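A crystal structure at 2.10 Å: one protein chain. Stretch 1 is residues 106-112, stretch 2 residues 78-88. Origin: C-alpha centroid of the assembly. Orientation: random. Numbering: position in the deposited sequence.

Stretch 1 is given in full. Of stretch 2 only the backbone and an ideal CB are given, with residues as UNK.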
ATOM      1  N   ASN A 106     -31.796  27.535 -10.919  1.00 46.79           N
ATOM      2  CA  ASN A 106     -32.772  28.180 -10.031  1.00 57.03           C
ATOM      3  C   ASN A 106     -33.949  27.329  -9.522  1.00 59.03           C
ATOM      4  O   ASN A 106     -34.906  27.862  -8.965  1.00 65.66           O
ATOM      5  CB  ASN A 106     -33.283  29.490 -10.652  1.00 60.21           C
ATOM      6  CG  ASN A 106     -33.486  29.394 -12.156  1.00 59.63           C
ATOM      7  OD1 ASN A 106     -34.212  28.528 -12.648  1.00 60.32           O
ATOM      8  ND2 ASN A 106     -32.853  30.303 -12.893  1.00 56.95           N
ATOM      9  N   SER A 107     -33.873  26.015  -9.689  1.00 60.41           N
ATOM     10  CA  SER A 107     -34.930  25.131  -9.205  1.00 56.57           C
ATOM     11  C   SER A 107     -34.379  23.959  -8.379  1.00 60.27           C
ATOM     12  O   SER A 107     -35.137  23.252  -7.712  1.00 58.52           O
ATOM     13  CB  SER A 107     -35.762  24.619 -10.383  1.00 60.65           C
ATOM     14  OG  SER A 107     -36.565  23.507 -10.023  1.00 59.58           O
ATOM     15  N   PHE A 108     -33.062  23.759  -8.419  1.00 57.42           N
ATOM     16  CA  PHE A 108     -32.433  22.619  -7.738  1.00 54.86           C
ATOM     17  C   PHE A 108     -31.827  23.034  -6.399  1.00 52.14           C
ATOM     18  O   PHE A 108     -30.668  23.434  -6.331  1.00 45.21           O
ATOM     19  CB  PHE A 108     -31.367  21.968  -8.629  1.00 45.33           C
ATOM     20  CG  PHE A 108     -30.985  20.584  -8.196  1.00 41.85           C
ATOM     21  CD1 PHE A 108     -29.743  20.333  -7.638  1.00 43.66           C
ATOM     22  CD2 PHE A 108     -31.874  19.537  -8.336  1.00 32.80           C
ATOM     23  CE1 PHE A 108     -29.394  19.055  -7.234  1.00 35.71           C
ATOM     24  CE2 PHE A 108     -31.529  18.257  -7.930  1.00 40.68           C
ATOM     25  CZ  PHE A 108     -30.290  18.019  -7.382  1.00 35.78           C
ATOM     26  N   LEU A 109     -32.622  22.936  -5.336  1.00 57.44           N
ATOM     27  CA  LEU A 109     -32.203  23.408  -4.017  1.00 63.21           C
ATOM     28  C   LEU A 109     -31.450  22.339  -3.225  1.00 60.96           C
ATOM     29  O   LEU A 109     -31.963  21.797  -2.245  1.00 60.03           O
ATOM     30  CB  LEU A 109     -33.411  23.914  -3.224  1.00 63.22           C
ATOM     31  CG  LEU A 109     -34.109  25.160  -3.773  1.00 67.14           C
ATOM     32  CD1 LEU A 109     -35.415  25.409  -3.032  1.00 68.85           C
ATOM     33  CD2 LEU A 109     -33.192  26.371  -3.684  1.00 63.45           C
ATOM     34  N   VAL A 110     -30.232  22.039  -3.665  1.00 57.69           N
ATOM     35  CA  VAL A 110     -29.358  21.093  -2.984  1.00 47.11           C
ATOM     36  C   VAL A 110     -27.940  21.605  -3.136  1.00 46.29           C
ATOM     37  O   VAL A 110     -27.554  22.023  -4.222  1.00 54.99           O
ATOM     38  CB  VAL A 110     -29.456  19.683  -3.592  1.00 42.46           C
ATOM     39  CG1 VAL A 110     -28.767  18.652  -2.690  1.00 41.69           C
ATOM     40  CG2 VAL A 110     -30.905  19.300  -3.813  1.00 41.30           C
ATOM     41  N   PRO A 111     -27.163  21.611  -2.038  1.00 47.30           N
ATOM     42  CA  PRO A 111     -25.779  22.060  -2.127  1.00 40.53           C
ATOM     43  C   PRO A 111     -25.055  21.323  -3.249  1.00 36.44           C
ATOM     44  O   PRO A 111     -25.301  20.137  -3.468  1.00 39.06           O
ATOM     45  CB  PRO A 111     -25.206  21.677  -0.763  1.00 43.43           C
ATOM     46  CG  PRO A 111     -26.376  21.723   0.148  1.00 42.08           C
ATOM     47  CD  PRO A 111     -27.530  21.222  -0.665  1.00 44.98           C
ATOM     48  N   MET A 112     -24.183  22.023  -3.962  1.00 41.17           N
ATOM     49  CA  MET A 112     -23.565  21.458  -5.156  1.00 44.47           C
ATOM     50  C   MET A 112     -22.109  21.857  -5.197  1.00 35.26           C
ATOM     51  O   MET A 112     -21.785  23.025  -5.014  1.00 39.16           O
ATOM     52  CB  MET A 112     -24.275  21.964  -6.415  1.00 44.78           C
ATOM     53  CG  MET A 112     -24.555  20.884  -7.453  1.00 53.42           C
ATOM     54  SD  MET A 112     -25.302  21.535  -8.968  1.00 57.36           S
ATOM     55  CE  MET A 112     -24.041  22.729  -9.438  1.00 53.73           C
ATOM     56  N   UNK A  78     -37.227  14.451  -4.904  1.00 68.06           N
ATOM     57  CA  UNK A  78     -35.856  13.953  -4.963  1.00 60.71           C
ATOM     58  C   UNK A  78     -34.894  14.908  -4.270  1.00 58.97           C
ATOM     59  O   UNK A  78     -33.962  14.479  -3.594  1.00 64.47           O
ATOM     60  CB  UNK A  78     -35.428  13.740  -6.416  1.00 60.71           C
ATOM     61  N   UNK A  79     -35.126  16.205  -4.436  1.00 52.77           N
ATOM     62  CA  UNK A  79     -34.311  17.204  -3.763  1.00 57.06           C
ATOM     63  C   UNK A  79     -34.398  17.050  -2.246  1.00 60.78           C
ATOM     64  O   UNK A  79     -33.439  17.349  -1.532  1.00 63.22           O
ATOM     65  CB  UNK A  79     -34.745  18.611  -4.179  1.00 57.06           C
ATOM     66  N   UNK A  80     -35.550  16.591  -1.761  1.00 59.33           N
ATOM     67  CA  UNK A  80     -35.769  16.438  -0.323  1.00 61.24           C
ATOM     68  C   UNK A  80     -34.989  15.277   0.267  1.00 56.09           C
ATOM     69  O   UNK A  80     -34.314  15.433   1.283  1.00 59.24           O
ATOM     70  CB  UNK A  80     -37.260  16.247  -0.038  1.00 61.24           C
ATOM     71  N   UNK A  81     -35.091  14.113  -0.365  1.00 53.65           N
ATOM     72  CA  UNK A  81     -34.300  12.963   0.037  1.00 56.99           C
ATOM     73  C   UNK A  81     -32.818  13.323   0.106  1.00 57.87           C
ATOM     74  O   UNK A  81     -32.132  12.954   1.056  1.00 62.69           O
ATOM     75  CB  UNK A  81     -34.521  11.799  -0.931  1.00 56.99           C
ATOM     76  N   UNK A  82     -32.334  14.054  -0.896  1.00 51.26           N
ATOM     77  CA  UNK A  82     -30.928  14.444  -0.946  1.00 47.93           C
ATOM     78  C   UNK A  82     -30.565  15.371   0.201  1.00 49.70           C
ATOM     79  O   UNK A  82     -29.456  15.313   0.736  1.00 47.11           O
ATOM     80  CB  UNK A  82     -30.611  15.120  -2.282  1.00 47.93           C
ATOM     81  N   UNK A  83     -31.503  16.235   0.574  1.00 52.36           N
ATOM     82  CA  UNK A  83     -31.279  17.165   1.671  1.00 55.59           C
ATOM     83  C   UNK A  83     -31.332  16.453   3.021  1.00 50.50           C
ATOM     84  O   UNK A  83     -30.625  16.829   3.950  1.00 46.01           O
ATOM     85  CB  UNK A  83     -32.313  18.292   1.628  1.00 55.59           C
ATOM     86  N   UNK A  84     -32.166  15.421   3.114  1.00 48.78           N
ATOM     87  CA  UNK A  84     -32.321  14.663   4.351  1.00 58.43           C
ATOM     88  C   UNK A  84     -31.147  13.713   4.560  1.00 57.57           C
ATOM     89  O   UNK A  84     -30.936  13.203   5.660  1.00 56.11           O
ATOM     90  CB  UNK A  84     -33.636  13.881   4.336  1.00 58.43           C
ATOM     91  N   UNK A  85     -30.394  13.476   3.489  1.00 53.49           N
ATOM     92  CA  UNK A  85     -29.240  12.593   3.528  1.00 39.52           C
ATOM     93  C   UNK A  85     -27.971  13.396   3.712  1.00 39.87           C
ATOM     94  O   UNK A  85     -26.876  12.835   3.758  1.00 46.43           O
ATOM     95  CB  UNK A  85     -29.157  11.750   2.254  1.00 39.52           C
ATOM     96  N   UNK A  86     -28.125  14.714   3.822  1.00 36.02           N
ATOM     97  CA  UNK A  86     -26.986  15.626   3.981  1.00 41.77           C
ATOM     98  C   UNK A  86     -26.003  15.579   2.805  1.00 42.81           C
ATOM     99  O   UNK A  86     -24.793  15.759   2.978  1.00 41.54           O
ATOM    100  CB  UNK A  86     -26.241  15.294   5.276  1.00 41.77           C
ATOM    101  N   UNK A  87     -26.541  15.360   1.608  1.00 44.66           N
ATOM    102  CA  UNK A  87     -25.735  15.220   0.394  1.00 33.63           C
ATOM    103  C   UNK A  87     -25.260  16.537  -0.195  1.00 35.47           C
ATOM    104  O   UNK A  87     -26.048  17.474  -0.372  1.00 40.58           O
ATOM    105  CB  UNK A  87     -26.538  14.465  -0.667  1.00 33.63           C
ATOM    106  N   UNK A  88     -23.964  16.603  -0.490  1.00 33.87           N
ATOM    107  CA  UNK A  88     -23.428  17.588  -1.420  1.00 27.20           C
ATOM    108  C   UNK A  88     -23.383  16.911  -2.788  1.00 42.30           C
ATOM    109  O   UNK A  88     -22.719  15.881  -2.955  1.00 44.98           O
ATOM    110  CB  UNK A  88     -22.049  18.091  -0.988  1.00 27.20           C
TER

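Position 78 lies in a helix that began earlier in the chain. Its CB points sideways and meets nothing of stretch 1 within 5.5 Å, so the contact hardly restricts it and many helix-compatible side chains would serve. It is Ile78, whose end leads away from stretch 1.

Position 79 is the most constrained. Its CB points sideways, 3.9 Å from Val110 CG2 and 5.0 Å from Phe108 CE2, so the first part of the side chain should be aliphatic. Farther out, stretch 1 has no regular helix or strand, and it offers the carbonyl Ser107 O and the amide Leu109 N. A side chain long enough to reach both, carrying a donor and an acceptor, would suit; a primary amide on a flexible stem does this best, while a shorter or purely apolar chain could fill the space but not pair with both groups. The residue is Gln79. With chi1 m and chi2 t it extends along stretch 1, and its amide engages the backbone much as another peptide group would: Leu109 N donates to Gln79 OE1 in a very short hydrogen bond of 2.5 Å, and Gln79 NE2 donates to Ser107 O at 2.8 Å. The carbon Gln79 CD also lies 4.0 Å from Phe108 CD2, oblique to the ring.

At 80 the CB points away and at 81 it is out of reach, so stretch 1 leaves both open to polar or charged residues. They are Glu80 and Lys81.

Position 82 points its CB toward stretch 1, 4.0 Å from Val110 CG1, with the Phe108 ring nearby. These hydrocarbon surfaces favour a sizeable apolar residue; leucine, isoleucine or methionine would be reasonable. Leu82 is found, and its CD1 reaches Phe108 CZ at 3.9 Å while its CB packs on Val110.

At 83 the CB points sideways and is 5.2 Å from Leu109 O, a carbonyl that calls for a donor on a long stem: lysine, arginine or glutamine could be considered. Arg83 curls its end nearer, and its NH1 donates to Leu109 O at 2.7 Å, with the oxygen at the guanidinium edge, near its plane. This leaves Arg83 NH2 for a weak hydrogen bond to Glu80 OE2 at 3.4 Å, part of a salt bridge one helical turn back.

Positions 84 and 85 are out of reach, so stretch 1 sets no preference and polar or apolar residues would both do; they are Glu84 and Leu85. Position 86 has positive phi (61°) in a Schellman motif closing the helix, a conformation best tolerated by glycine or asparagine; it is Asn86, its CB pointing away.

Position 87 begins a strand. Its sideways CB is 5.2 Å from Val110 CG1, allowing a small residue. It is Ser87, whose backbone O makes the closer approach, 3.8 Å from Val110 CG1.

At 88 the CB points sideways, 4.6 Å from Pro111 O, and the extended backbone suits a beta-branched residue such as valine or isoleucine. Ile88 fits, its CG2 lying 4.3 Å from Met112 C.

Stretch 2 (78-88) IQEKLRELNSI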
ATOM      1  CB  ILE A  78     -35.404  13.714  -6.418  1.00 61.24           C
ATOM      2  CG1 ILE A  78     -36.377  12.767  -7.131  1.00 61.27           C
ATOM      3  CG2 ILE A  78     -33.970  13.192  -6.468  1.00 58.72           C
ATOM      4  CD1 ILE A  78     -36.629  11.463  -6.401  1.00 66.38           C
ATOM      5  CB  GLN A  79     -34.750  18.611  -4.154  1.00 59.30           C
ATOM      6  CG  GLN A  79     -34.778  18.884  -5.644  1.00 60.00           C
ATOM      7  CD  GLN A  79     -34.973  20.355  -5.948  1.00 60.35           C
ATOM      8  OE1 GLN A  79     -34.435  21.220  -5.255  1.00 58.66           O
ATOM      9  NE2 GLN A  79     -35.741  20.648  -6.993  1.00 60.76           N
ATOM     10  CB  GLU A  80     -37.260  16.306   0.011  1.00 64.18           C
ATOM     11  CG  GLU A  80     -37.817  17.509   0.765  1.00 66.91           C
ATOM     12  CD  GLU A  80     -37.296  17.602   2.193  1.00 68.53           C
ATOM     13  OE1 GLU A  80     -37.330  16.577   2.906  1.00 69.06           O
ATOM     14  OE2 GLU A  80     -36.858  18.698   2.604  1.00 69.00           O
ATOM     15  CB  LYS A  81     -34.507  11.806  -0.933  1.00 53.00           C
ATOM     16  CG  LYS A  81     -35.950  11.403  -1.114  1.00 57.22           C
ATOM     17  CD  LYS A  81     -36.045  10.134  -1.941  1.00 60.42           C
ATOM     18  CE  LYS A  81     -37.485   9.716  -2.164  1.00 62.64           C
ATOM     19  NZ  LYS A  81     -37.558   8.485  -2.991  1.00 59.64           N
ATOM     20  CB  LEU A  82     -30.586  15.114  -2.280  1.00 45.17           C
ATOM     21  CG  LEU A  82     -30.527  14.244  -3.539  1.00 45.11           C
ATOM     22  CD1 LEU A  82     -30.329  15.116  -4.775  1.00 45.37           C
ATOM     23  CD2 LEU A  82     -29.422  13.201  -3.431  1.00 41.40           C
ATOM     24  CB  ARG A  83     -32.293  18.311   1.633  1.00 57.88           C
ATOM     25  CG  ARG A  83     -31.884  19.491   0.757  1.00 57.21           C
ATOM     26  CD  ARG A  83     -32.854  20.648   0.945  1.00 58.22           C
ATOM     27  NE  ARG A  83     -34.228  20.213   0.711  1.00 58.95           N
ATOM     28  CZ  ARG A  83     -34.962  20.571  -0.338  1.00 59.14           C
ATOM     29  NH1 ARG A  83     -34.463  21.395  -1.250  1.00 50.66           N
ATOM     30  NH2 ARG A  83     -36.200  20.111  -0.467  1.00 56.94           N
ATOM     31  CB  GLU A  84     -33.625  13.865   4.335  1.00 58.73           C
ATOM     32  CG  GLU A  84     -34.880  14.699   4.545  1.00 70.01           C
ATOM     33  CD  GLU A  84     -36.155  13.885   4.389  1.00 73.79           C
ATOM     34  OE1 GLU A  84     -36.059  12.659   4.151  1.00 79.19           O
ATOM     35  OE2 GLU A  84     -37.256  14.469   4.501  1.00 80.05           O
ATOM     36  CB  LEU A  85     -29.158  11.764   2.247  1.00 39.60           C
ATOM     37  CG  LEU A  85     -30.113  10.573   2.188  1.00 40.87           C
ATOM     38  CD1 LEU A  85     -30.115   9.970   0.803  1.00 46.26           C
ATOM     39  CD2 LEU A  85     -29.735   9.529   3.226  1.00 46.25           C
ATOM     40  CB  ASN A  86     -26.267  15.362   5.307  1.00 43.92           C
ATOM     41  CG  ASN A  86     -27.216  15.367   6.492  1.00 44.69           C
ATOM     42  OD1 ASN A  86     -27.674  16.423   6.935  1.00 44.59           O
ATOM     43  ND2 ASN A  86     -27.522  14.183   7.008  1.00 40.00           N
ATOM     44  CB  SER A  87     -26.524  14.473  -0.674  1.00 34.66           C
ATOM     45  OG  SER A  87     -27.001  13.223  -0.204  1.00 37.13           O
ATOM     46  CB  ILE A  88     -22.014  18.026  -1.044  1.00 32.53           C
ATOM     47  CG1 ILE A  88     -22.001  18.691   0.337  1.00 35.58           C
ATOM     48  CG2 ILE A  88     -21.427  18.957  -2.114  1.00 28.67           C
ATOM     49  CD1 ILE A  88     -20.613  19.104   0.797  1.00 35.63           C
TER
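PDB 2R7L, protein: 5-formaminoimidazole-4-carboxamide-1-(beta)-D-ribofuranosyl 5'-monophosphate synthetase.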